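Local coordinates for YqgE/AlgH family protein (Corynebacterium diphtheriae NCTC 13129, PDB 2GS5) that is of unknown function but belongs to the UPF0301 (AlgH) family, at residues M1-R5 with V22-S26; R12-A16 with F156-A160; A33-I37 with V173-V177; L77-L83 with R133-A139; V89-A95 with R112-L118. All blocks are in the same frame, centred on the assembly; numbering follows the deposited sequence.

Contact 1. Residues M1-R5 with V22-S26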
# COMPACT_ATOMS: atom_id res chain seq x y z
N MSE A 1 -0.04 12.10 -15.75
CA MSE A 1 -0.31 13.54 -15.49
C MSE A 1 0.22 13.91 -14.09
O MSE A 1 1.38 13.63 -13.79
CB MSE A 1 -1.81 13.84 -15.67
CG MSE A 1 -2.78 12.88 -14.98
SE MSE A 1 -4.28 13.82 -14.11
CE MSE A 1 -4.67 15.13 -15.49
N PHE A 2 -0.61 14.51 -13.24
CA PHE A 2 -0.19 15.07 -11.96
C PHE A 2 0.82 16.19 -12.15
O PHE A 2 1.74 16.35 -11.35
CB PHE A 2 0.35 13.99 -11.01
CG PHE A 2 -0.44 12.72 -11.03
CD1 PHE A 2 0.19 11.50 -10.85
CD2 PHE A 2 -1.82 12.73 -11.26
CE1 PHE A 2 -0.53 10.33 -10.87
CE2 PHE A 2 -2.53 11.56 -11.30
CZ PHE A 2 -1.89 10.36 -11.10
N ALA A 3 0.60 16.97 -13.20
CA ALA A 3 1.38 18.17 -13.44
C ALA A 3 1.15 19.18 -12.31
O ALA A 3 0.08 19.20 -11.70
CB ALA A 3 0.99 18.79 -14.78
N ASP A 4 2.16 20.00 -12.06
CA ASP A 4 2.10 21.10 -11.09
C ASP A 4 0.80 21.90 -11.17
O ASP A 4 0.23 22.25 -10.14
CB ASP A 4 3.29 22.04 -11.32
CG ASP A 4 3.35 23.18 -10.31
OD1 ASP A 4 3.44 22.89 -9.10
OD2 ASP A 4 3.29 24.35 -10.73
N ARG A 5 0.35 22.18 -12.39
CA ARG A 5 -0.86 22.98 -12.62
C ARG A 5 -2.14 22.40 -11.99
O ARG A 5 -3.09 23.14 -11.75
CB ARG A 5 -1.10 23.18 -14.12
CG ARG A 5 -0.30 24.31 -14.73
CD ARG A 5 -0.31 24.24 -16.24
NE ARG A 5 -1.67 24.19 -16.79
CZ ARG A 5 -2.33 23.09 -17.15
NH1 ARG A 5 -1.78 21.88 -17.05
NH2 ARG A 5 -3.57 23.20 -17.63
N VAL A 22 0.17 7.08 -6.08
CA VAL A 22 -0.51 6.53 -7.25
C VAL A 22 0.33 6.86 -8.48
O VAL A 22 0.58 8.03 -8.76
CB VAL A 22 -1.90 7.13 -7.42
CG1 VAL A 22 -2.62 6.49 -8.60
CG2 VAL A 22 -2.71 6.97 -6.12
N ALA A 23 0.79 5.83 -9.19
CA ALA A 23 1.65 6.04 -10.37
C ALA A 23 0.95 6.88 -11.45
O ALA A 23 -0.22 6.65 -11.78
CB ALA A 23 2.09 4.70 -10.96
N ALA A 24 1.67 7.84 -12.01
CA ALA A 24 1.20 8.56 -13.19
C ALA A 24 0.89 7.57 -14.30
O ALA A 24 1.62 6.59 -14.47
CB ALA A 24 2.25 9.56 -13.65
N PRO A 25 -0.19 7.81 -15.07
CA PRO A 25 -0.50 6.96 -16.21
C PRO A 25 0.70 6.69 -17.13
O PRO A 25 0.83 5.59 -17.67
CB PRO A 25 -1.58 7.75 -16.95
CG PRO A 25 -2.28 8.48 -15.88
CD PRO A 25 -1.23 8.84 -14.86
N SER A 26 1.56 7.70 -17.30
CA SER A 26 2.70 7.61 -18.21
C SER A 26 3.88 6.79 -17.69
O SER A 26 4.81 6.54 -18.45
CB SER A 26 3.18 9.02 -18.57
OG SER A 26 3.54 9.74 -17.41
O HOH W 1 3.84 12.56 -15.58
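The phenyl ring of F2 lies across the backbone where strand 19-23 runs out into a loop. Its CE1 atom comes within 3.3 Å of the carbonyl O of V22 and within 3.4 Å of CA of A24, while the carbonyl O of A23 approaches the edge of the ring, 3.8 Å from F2 CE1. Apolar contacts continue along the same path: F2 CD1 is 4.0 Å from A24 CB, and F2 CZ is 4.1 Å from P25 CD. The buried ring thus packs the N-terminal segment against the end of strand 19-23, which runs between strands 36-42 and 155-159, antiparallel to both, in the mixed sheet. F156 on strand 155-159 meets F2 with the ring planes at about 45°, and M178 of helix 173-179 also packs on it. Selenomethionine M1 follows more loosely: its backbone N sits 3.6 Å from P25 CD, and its CG is 4.3 Å from the same CD, whereas the end of the side chain leads away, and L185 and Y188 touch it. A water donates to the carbonyl O of M1 at 3.2 Å and makes a weak bond of 3.4 Å with OG of S26.

Contact 2. Residues R12-A16 with F156-A160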
# COMPACT_ATOMS: atom_id res chain seq x y z
N ARG A 12 -1.69 19.73 -2.69
CA ARG A 12 -1.19 18.36 -2.64
C ARG A 12 -1.34 17.80 -1.24
O ARG A 12 -1.17 18.53 -0.26
CB ARG A 12 0.29 18.32 -3.02
CG ARG A 12 0.63 18.69 -4.45
CD ARG A 12 2.10 18.46 -4.71
NE ARG A 12 2.52 18.77 -6.08
CZ ARG A 12 2.72 20.00 -6.55
NH1 ARG A 12 3.10 20.15 -7.82
NH2 ARG A 12 2.53 21.07 -5.79
N ASN A 13 -1.64 16.51 -1.15
CA ASN A 13 -1.57 15.79 0.11
C ASN A 13 -0.11 15.46 0.38
O ASN A 13 0.62 15.04 -0.51
CB ASN A 13 -2.37 14.49 0.06
CG ASN A 13 -3.85 14.71 -0.24
OD1 ASN A 13 -4.44 14.00 -1.06
ND2 ASN A 13 -4.45 15.69 0.42
N GLU A 14 0.34 15.64 1.62
CA GLU A 14 1.73 15.37 1.96
C GLU A 14 1.95 13.88 2.20
O GLU A 14 1.14 13.23 2.84
CB GLU A 14 2.16 16.18 3.18
CG GLU A 14 2.45 17.63 2.85
CD GLU A 14 3.58 17.79 1.85
OE1 GLU A 14 4.70 17.30 2.13
OE2 GLU A 14 3.34 18.38 0.77
N PRO A 15 3.06 13.34 1.67
CA PRO A 15 3.38 11.95 1.97
C PRO A 15 3.49 11.70 3.46
O PRO A 15 4.06 12.51 4.19
CB PRO A 15 4.74 11.74 1.30
CG PRO A 15 4.80 12.77 0.25
CD PRO A 15 4.05 13.94 0.76
N ALA A 16 2.96 10.56 3.88
CA ALA A 16 2.99 10.15 5.28
C ALA A 16 2.56 8.69 5.33
O ALA A 16 1.93 8.19 4.39
CB ALA A 16 2.04 11.01 6.10
N PHE A 156 0.71 10.72 -7.52
CA PHE A 156 -0.33 11.49 -6.85
C PHE A 156 -0.51 10.88 -5.46
O PHE A 156 -0.72 9.67 -5.33
CB PHE A 156 -1.63 11.46 -7.65
CG PHE A 156 -2.73 12.30 -7.05
CD1 PHE A 156 -2.83 13.65 -7.35
CD2 PHE A 156 -3.66 11.74 -6.19
CE1 PHE A 156 -3.85 14.42 -6.81
CE2 PHE A 156 -4.66 12.50 -5.65
CZ PHE A 156 -4.76 13.84 -5.94
N VAL A 157 -0.41 11.72 -4.44
CA VAL A 157 -0.51 11.28 -3.06
C VAL A 157 -1.96 11.33 -2.62
O VAL A 157 -2.59 12.37 -2.72
CB VAL A 157 0.36 12.15 -2.15
CG1 VAL A 157 0.32 11.67 -0.70
CG2 VAL A 157 1.76 12.14 -2.66
N ALA A 158 -2.48 10.19 -2.16
CA ALA A 158 -3.89 10.08 -1.74
C ALA A 158 -4.02 9.22 -0.50
O ALA A 158 -3.20 8.35 -0.26
CB ALA A 158 -4.73 9.48 -2.86
N PRO A 159 -5.06 9.48 0.30
CA PRO A 159 -5.28 8.57 1.43
C PRO A 159 -5.61 7.14 0.98
O PRO A 159 -6.39 6.95 0.05
CB PRO A 159 -6.44 9.19 2.20
CG PRO A 159 -7.00 10.24 1.32
CD PRO A 159 -6.03 10.58 0.25
N ALA A 160 -4.99 6.16 1.63
CA ALA A 160 -5.32 4.75 1.41
C ALA A 160 -6.59 4.42 2.18
O ALA A 160 -6.87 5.03 3.22
CB ALA A 160 -4.18 3.85 1.87
O HOH W 2 -2.11 14.95 -3.56
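This is a partly buried, water-bridged contact in which the extended loop leading to strand 19-23 passes beside strand 155-159. V157 is its centre, with its CA-to-CB bond directed toward the loop. CG1 of V157 lies 4.0 Å from the carbonyl O of E14 and also 4.0 Å from N of P15, and its other methyl, CG2, is 4.3 Å from P15 CG. The CA-to-CB bond of N13 points toward the strand, its CB 4.0 Å from V157 CG1, and the closest backbone approach of the segments, 5.6 Å between the CA atoms of N13 and V157, falls at this pair. That spacing is bridged by one water, which accepts from the N of N13 at 2.9 Å and donates to the O of V157 at 2.8 Å. I150 of helix 145-151 covers both P15 and V157, so the valine is enclosed by loop and helix together. On alternate residues F156 and A158 pair through their backbones with V22 and V20. The arrangement is that of a sheet strand with alternating side chains, one face of strand 155-159 being covered by helix 145-151 and the N-terminal loop of this AlgH-like fold.

Contact 3. Residues A33-I37 with V173-V177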
# COMPACT_ATOMS: atom_id res chain seq x y z
N ALA A 33 4.98 0.61 -13.03
CA ALA A 33 3.85 1.01 -13.86
C ALA A 33 2.54 0.65 -13.15
O ALA A 33 2.37 -0.47 -12.65
CB ALA A 33 3.92 0.35 -15.23
N ARG A 34 1.64 1.63 -13.12
CA ARG A 34 0.31 1.46 -12.54
C ARG A 34 0.35 0.91 -11.11
O ARG A 34 -0.53 0.17 -10.69
CB ARG A 34 -0.56 0.59 -13.45
CG ARG A 34 -0.68 1.15 -14.88
CD ARG A 34 -1.25 2.58 -14.95
NE ARG A 34 -1.01 3.22 -16.24
CZ ARG A 34 -1.89 3.32 -17.23
NH1 ARG A 34 -1.55 3.95 -18.35
NH2 ARG A 34 -3.11 2.81 -17.11
N SER A 35 1.38 1.31 -10.37
CA SER A 35 1.49 0.93 -8.97
C SER A 35 0.69 1.86 -8.08
O SER A 35 0.36 3.00 -8.43
CB SER A 35 2.96 0.89 -8.54
OG SER A 35 3.61 2.13 -8.72
N VAL A 36 0.36 1.34 -6.90
CA VAL A 36 -0.27 2.09 -5.82
C VAL A 36 0.52 1.75 -4.58
O VAL A 36 0.32 0.68 -3.99
CB VAL A 36 -1.74 1.69 -5.63
CG1 VAL A 36 -2.36 2.44 -4.45
CG2 VAL A 36 -2.54 1.93 -6.91
N ILE A 37 1.43 2.64 -4.20
CA ILE A 37 2.41 2.29 -3.17
C ILE A 37 2.01 2.87 -1.83
O ILE A 37 2.02 4.07 -1.64
CB ILE A 37 3.83 2.72 -3.57
CG1 ILE A 37 4.22 2.01 -4.88
CG2 ILE A 37 4.84 2.38 -2.45
CD1 ILE A 37 5.48 2.50 -5.49
N VAL A 173 -6.54 -2.27 -8.77
CA VAL A 173 -6.33 -1.44 -7.59
C VAL A 173 -6.03 0.00 -8.00
O VAL A 173 -6.58 0.95 -7.42
CB VAL A 173 -5.22 -2.00 -6.69
CG1 VAL A 173 -4.92 -1.02 -5.56
CG2 VAL A 173 -5.61 -3.35 -6.13
N TRP A 174 -5.17 0.15 -9.00
CA TRP A 174 -4.82 1.47 -9.52
C TRP A 174 -6.06 2.21 -10.05
O TRP A 174 -6.30 3.36 -9.69
CB TRP A 174 -3.75 1.34 -10.61
CG TRP A 174 -3.25 2.63 -11.15
CD1 TRP A 174 -2.19 3.36 -10.68
CD2 TRP A 174 -3.74 3.33 -12.29
NE1 TRP A 174 -2.02 4.49 -11.44
CE2 TRP A 174 -2.96 4.50 -12.44
CE3 TRP A 174 -4.79 3.09 -13.20
CZ2 TRP A 174 -3.19 5.43 -13.45
CZ3 TRP A 174 -5.01 4.02 -14.21
CH2 TRP A 174 -4.21 5.17 -14.33
N GLY A 175 -6.86 1.53 -10.86
CA GLY A 175 -8.10 2.11 -11.36
C GLY A 175 -9.06 2.53 -10.26
O GLY A 175 -9.65 3.62 -10.32
N ASP A 176 -9.23 1.68 -9.25
CA ASP A 176 -10.15 1.98 -8.16
C ASP A 176 -9.69 3.20 -7.37
O ASP A 176 -10.49 4.05 -7.01
CB ASP A 176 -10.30 0.78 -7.22
CG ASP A 176 -11.04 -0.40 -7.84
OD1 ASP A 176 -11.47 -0.31 -9.01
OD2 ASP A 176 -11.20 -1.42 -7.13
N VAL A 177 -8.39 3.30 -7.12
CA VAL A 177 -7.88 4.46 -6.38
C VAL A 177 -8.05 5.74 -7.20
O VAL A 177 -8.45 6.76 -6.66
CB VAL A 177 -6.41 4.29 -5.94
CG1 VAL A 177 -5.91 5.55 -5.24
CG2 VAL A 177 -6.27 3.07 -5.02
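V173, in the first turn of the helix, points its CA-to-CB bond toward segment 33-37, and its CG1 meets V36 CG2 at 4.0 Å. W174 follows and dominates the contact. Its CA lies 3.5 Å and its CB 3.9 Å from CG2 of V36, while the carbonyl O of R34 is 3.4 Å from W174 CB. The indole then extends along the segment: the carbonyl O of S35 reaches its edge at 3.4 Å from CD1, and the side chain of R34 folds over one face of the six-membered ring. CD of R34 stands 3.6 Å from that ring's centroid, 11° off the normal, a CH-pi contact, and CZ of R34 is 4.5 Å away at 25°, which adds a cation-pi interaction. Beyond the two segments, W174 NE1 donates to the O of A23 and R34 NH1 to the O of P25, so both side chains are tied to the end of strand 19-23 and the loop that follows. One helical turn on from V173, V177 returns to the same side, where its CG2 touches V36 CG1 at 4.0 Å; the bond from V177 N to V173 O, 3.0 Å, is the regular helical one. V36 thus rests against residues 173, 174 and 177, the i, i+1, i+4 spacing characteristic of a helix packed on the face of a beta sheet.

Contact 4. Residues L77-L83 with R133-A139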
# COMPACT_ATOMS: atom_id res chain seq x y z
N LEU A 77 1.19 -14.04 -1.71
CA LEU A 77 2.07 -12.91 -1.51
C LEU A 77 1.82 -11.91 -2.64
O LEU A 77 1.67 -12.30 -3.81
CB LEU A 77 3.53 -13.34 -1.53
CG LEU A 77 4.01 -14.20 -0.35
CD1 LEU A 77 5.47 -14.61 -0.53
CD2 LEU A 77 3.81 -13.46 0.95
N TYR A 78 1.77 -10.64 -2.27
CA TYR A 78 1.77 -9.55 -3.23
C TYR A 78 3.21 -9.06 -3.38
O TYR A 78 4.00 -9.19 -2.45
CB TYR A 78 0.82 -8.43 -2.76
CG TYR A 78 -0.63 -8.72 -3.14
CD1 TYR A 78 -1.26 -9.88 -2.71
CD2 TYR A 78 -1.37 -7.83 -3.92
CE1 TYR A 78 -2.56 -10.16 -3.06
CE2 TYR A 78 -2.68 -8.11 -4.28
CZ TYR A 78 -3.28 -9.27 -3.84
OH TYR A 78 -4.60 -9.55 -4.19
N ILE A 79 3.54 -8.54 -4.55
CA ILE A 79 4.89 -8.04 -4.81
C ILE A 79 4.93 -6.60 -4.34
O ILE A 79 4.34 -5.72 -4.97
CB ILE A 79 5.26 -8.13 -6.29
CG1 ILE A 79 5.13 -9.58 -6.76
CG2 ILE A 79 6.69 -7.61 -6.53
CD1 ILE A 79 6.13 -10.50 -6.11
N GLY A 80 5.58 -6.36 -3.21
CA GLY A 80 5.61 -5.03 -2.63
C GLY A 80 6.53 -4.05 -3.32
O GLY A 80 6.32 -2.84 -3.26
N GLY A 81 7.56 -4.56 -3.99
CA GLY A 81 8.53 -3.71 -4.63
C GLY A 81 9.77 -4.48 -5.02
O GLY A 81 9.88 -5.69 -4.76
N PRO A 82 10.73 -3.78 -5.62
CA PRO A 82 11.90 -4.44 -6.20
C PRO A 82 13.02 -4.78 -5.22
O PRO A 82 13.92 -5.54 -5.57
CB PRO A 82 12.37 -3.42 -7.23
CG PRO A 82 12.03 -2.12 -6.61
CD PRO A 82 10.73 -2.33 -5.89
N LEU A 83 12.99 -4.21 -4.02
CA LEU A 83 14.05 -4.42 -3.03
C LEU A 83 13.68 -5.51 -2.05
O LEU A 83 12.55 -5.56 -1.58
CB LEU A 83 14.30 -3.13 -2.25
CG LEU A 83 14.92 -1.99 -3.05
CD1 LEU A 83 14.57 -0.65 -2.41
CD2 LEU A 83 16.42 -2.17 -3.12
N ARG A 133 -2.86 -8.48 4.45
CA ARG A 133 -2.22 -8.88 3.21
C ARG A 133 -0.71 -8.88 3.41
O ARG A 133 -0.19 -8.05 4.16
CB ARG A 133 -2.61 -7.91 2.09
CG ARG A 133 -2.09 -8.29 0.70
CD ARG A 133 -3.06 -7.85 -0.39
NE ARG A 133 -4.25 -8.69 -0.38
CZ ARG A 133 -5.37 -8.43 -1.06
NH1 ARG A 133 -5.46 -7.33 -1.80
NH2 ARG A 133 -6.39 -9.28 -0.98
N LEU A 134 -0.04 -9.82 2.76
CA LEU A 134 1.42 -9.98 2.90
C LEU A 134 2.12 -9.56 1.62
O LEU A 134 1.69 -9.90 0.52
CB LEU A 134 1.76 -11.43 3.23
CG LEU A 134 1.26 -11.90 4.60
CD1 LEU A 134 1.44 -13.39 4.77
CD2 LEU A 134 2.00 -11.16 5.71
N PHE A 135 3.22 -8.83 1.79
CA PHE A 135 3.96 -8.26 0.67
C PHE A 135 5.41 -8.68 0.69
O PHE A 135 6.08 -8.52 1.70
CB PHE A 135 3.88 -6.74 0.70
CG PHE A 135 2.48 -6.23 0.68
CD1 PHE A 135 1.85 -5.90 -0.51
CD2 PHE A 135 1.75 -6.14 1.87
CE1 PHE A 135 0.53 -5.48 -0.54
CE2 PHE A 135 0.44 -5.70 1.85
CZ PHE A 135 -0.17 -5.37 0.65
N ALA A 136 5.87 -9.21 -0.44
CA ALA A 136 7.27 -9.60 -0.62
C ALA A 136 7.99 -8.46 -1.31
O ALA A 136 7.59 -8.05 -2.40
CB ALA A 136 7.35 -10.89 -1.46
N GLY A 137 9.02 -7.94 -0.67
CA GLY A 137 9.79 -6.83 -1.22
C GLY A 137 9.16 -5.50 -0.91
O GLY A 137 8.02 -5.43 -0.44
N HIS A 138 9.89 -4.43 -1.18
CA HIS A 138 9.40 -3.09 -0.94
C HIS A 138 10.07 -2.09 -1.87
O HIS A 138 10.99 -2.44 -2.61
CB HIS A 138 9.63 -2.69 0.52
CG HIS A 138 11.07 -2.59 0.88
ND1 HIS A 138 11.79 -1.42 0.77
CD2 HIS A 138 11.94 -3.52 1.33
CE1 HIS A 138 13.04 -1.64 1.15
NE2 HIS A 138 13.15 -2.91 1.50
N ALA A 139 9.56 -0.86 -1.82
CA ALA A 139 10.10 0.28 -2.55
C ALA A 139 10.70 1.25 -1.52
O ALA A 139 10.21 1.36 -0.41
CB ALA A 139 9.00 0.95 -3.34
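Five backbone hydrogen bonds join these segments. Three form a parallel ladder: Y78 N to L134 O (2.9 Å), A136 N to Y78 O (2.7 Å) and G80 N to A136 O (2.7 Å). The chains then turn, and L83 and H138 make an antiparallel hydrogen-bonded pair, L83 N to H138 O at 3.0 Å and H138 N to L83 O at 2.9 Å. Glycines permit the change: a CB on G80, G81 or G137 would clash with the opposite segment. The guanidinium of R133 stacks flat on the Y78 ring, planes 4° apart and centres 4.2 Å, while its NH2 bonds to A167 O. L83 CB covers the imidazole of H138, 4.0 Å from its centroid. Apolar packing joins Y78 CB to F135 CD1 (3.5 Å) and L77 CD2 to L134 CB (3.7 Å). Strand 129-141 runs parallel to 76-79 and, on its other side, antiparallel to 87-94, where V88 touches L134 and V91 touches F135; S56 of strand 55-56 bonds to L77.

Contact 5. Residues V89-A95 with R112-L118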
# COMPACT_ATOMS: atom_id res chain seq x y z
N VAL A 89 6.38 -8.21 4.55
CA VAL A 89 5.70 -7.21 5.38
C VAL A 89 4.23 -7.62 5.47
O VAL A 89 3.65 -8.03 4.48
CB VAL A 89 5.73 -5.78 4.69
CG1 VAL A 89 4.80 -4.77 5.40
CG2 VAL A 89 7.13 -5.25 4.62
N GLY A 90 3.62 -7.49 6.65
CA GLY A 90 2.16 -7.65 6.78
C GLY A 90 1.50 -6.30 7.01
O GLY A 90 1.93 -5.55 7.88
N VAL A 91 0.47 -6.01 6.22
CA VAL A 91 -0.35 -4.83 6.43
C VAL A 91 -1.76 -5.31 6.79
O VAL A 91 -2.37 -6.10 6.06
CB VAL A 91 -0.41 -3.93 5.18
CG1 VAL A 91 -1.24 -2.69 5.48
CG2 VAL A 91 1.00 -3.50 4.77
N GLY A 92 -2.27 -4.84 7.92
CA GLY A 92 -3.60 -5.21 8.39
C GLY A 92 -4.55 -4.04 8.46
O GLY A 92 -4.15 -2.88 8.38
N VAL A 93 -5.83 -4.39 8.60
CA VAL A 93 -6.90 -3.46 8.90
C VAL A 93 -7.39 -3.82 10.30
O VAL A 93 -7.79 -4.96 10.54
CB VAL A 93 -8.04 -3.59 7.87
CG1 VAL A 93 -9.22 -2.65 8.22
CG2 VAL A 93 -7.52 -3.36 6.43
N THR A 94 -7.31 -2.89 11.25
CA THR A 94 -7.69 -3.20 12.63
C THR A 94 -9.19 -3.50 12.73
O THR A 94 -10.01 -2.89 12.04
CB THR A 94 -7.35 -2.06 13.61
OG1 THR A 94 -8.02 -0.86 13.22
CG2 THR A 94 -5.84 -1.80 13.65
N ALA A 95 -9.51 -4.46 13.59
CA ALA A 95 -10.88 -4.83 13.89
C ALA A 95 -11.54 -3.81 14.80
O ALA A 95 -10.88 -3.00 15.45
CB ALA A 95 -10.91 -6.21 14.55
N ARG A 112 -7.26 2.88 10.23
CA ARG A 112 -7.28 1.47 10.66
C ARG A 112 -6.14 0.64 10.07
O ARG A 112 -6.03 -0.55 10.35
CB ARG A 112 -8.62 0.82 10.31
CG ARG A 112 -9.77 1.32 11.15
CD ARG A 112 -11.01 0.48 10.97
NE ARG A 112 -12.01 0.82 11.98
CZ ARG A 112 -12.02 0.36 13.23
NH1 ARG A 112 -11.11 -0.50 13.64
NH2 ARG A 112 -12.95 0.76 14.08
N LEU A 113 -5.28 1.26 9.27
CA LEU A 113 -4.21 0.52 8.64
C LEU A 113 -3.06 0.38 9.60
O LEU A 113 -2.65 1.34 10.24
CB LEU A 113 -3.75 1.23 7.37
CG LEU A 113 -4.83 1.41 6.31
CD1 LEU A 113 -4.25 2.12 5.08
CD2 LEU A 113 -5.44 0.08 5.91
N VAL A 114 -2.52 -0.84 9.70
CA VAL A 114 -1.42 -1.14 10.59
C VAL A 114 -0.40 -2.04 9.90
O VAL A 114 -0.73 -2.78 8.99
CB VAL A 114 -1.90 -1.89 11.86
CG1 VAL A 114 -2.67 -0.96 12.78
CG2 VAL A 114 -2.73 -3.13 11.50
N MSE A 115 0.85 -1.93 10.33
CA MSE A 115 1.85 -2.95 10.01
C MSE A 115 1.80 -4.01 11.11
O MSE A 115 1.87 -3.69 12.29
CB MSE A 115 3.25 -2.32 9.88
CG MSE A 115 3.65 -1.84 8.48
SE MSE A 115 5.58 -1.68 8.52
CE MSE A 115 5.80 -0.55 10.11
N VAL A 116 1.67 -5.28 10.71
CA VAL A 116 1.58 -6.39 11.65
C VAL A 116 2.96 -6.99 11.83
O VAL A 116 3.62 -7.33 10.85
CB VAL A 116 0.63 -7.49 11.13
CG1 VAL A 116 0.53 -8.65 12.12
CG2 VAL A 116 -0.76 -6.91 10.84
N ASN A 117 3.40 -7.11 13.07
CA ASN A 117 4.65 -7.77 13.36
C ASN A 117 4.49 -9.26 13.15
O ASN A 117 3.75 -9.91 13.89
CB ASN A 117 5.09 -7.47 14.79
CG ASN A 117 6.51 -7.90 15.06
OD1 ASN A 117 6.92 -9.01 14.70
ND2 ASN A 117 7.27 -7.02 15.72
N LEU A 118 5.17 -9.81 12.13
CA LEU A 118 4.97 -11.22 11.77
C LEU A 118 5.64 -12.19 12.73
O LEU A 118 5.53 -13.40 12.57
CB LEU A 118 5.40 -11.47 10.32
CG LEU A 118 4.58 -10.72 9.27
CD1 LEU A 118 5.09 -11.00 7.85
CD2 LEU A 118 3.09 -11.03 9.38
O HOH W 3 5.40 -6.78 8.96
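The backbone groups of G90, G92 and T94 turn to segment 112-118, those of V89, V91 and V93 to strand 129-141. G92 and V114 form a complete hydrogen-bonded pair, with G92 N to V114 O at 2.8 Å and V114 N to G92 O at 2.9 Å. V116 N donates to G90 O at 2.9 Å, but the return link is made by a water, which accepts from G90 N at 3.0 Å and donates to V116 O at 2.7 Å. At the other end T94 N reaches R112 O at 2.8 Å. NH1 of R112 then makes three weak bonds, each 3.1 Å, to T94 O, T94 OG1 and A95 O. The pairing is that of an antiparallel ladder in the mixed sheet, where 113-116 also pairs with 106-110. Glycines at 90 and 92 leave room on one face for V114, V116 and L118: L118 CD1 lies 4.0 Å from G90 N, and V116 CG2 is 3.9 Å from G92 N. On the other face V93 CG2 meets L113 CD2 at 4.1 Å, and V89 CG1 is 4.4 Å from CG of selenomethionine M115; helix 162-166 covers V91, V93 and L113 there.

From the N terminus, contact 1 closes a short loop, bringing residues 1-5 to the end of strand 19-23. Contact 2 opens inside that loop, at 12-16, and closes only at 156-160, so the two cross; they meet directly through the D4 to R12 salt bridge and V22 with F156. Contact 3 opens after contact 1 has closed and ends beyond contact 2, crossing it too, and joins helix 173-179 to strand 36-42. Within the long spans of contacts 2 and 3 lies contact 4, which in turn encloses contact 5; the two meet where strands 129-141 and 87-94 pair. A160 against L113 links contact 2 to contact 5, and all five reach the same mixed sheet.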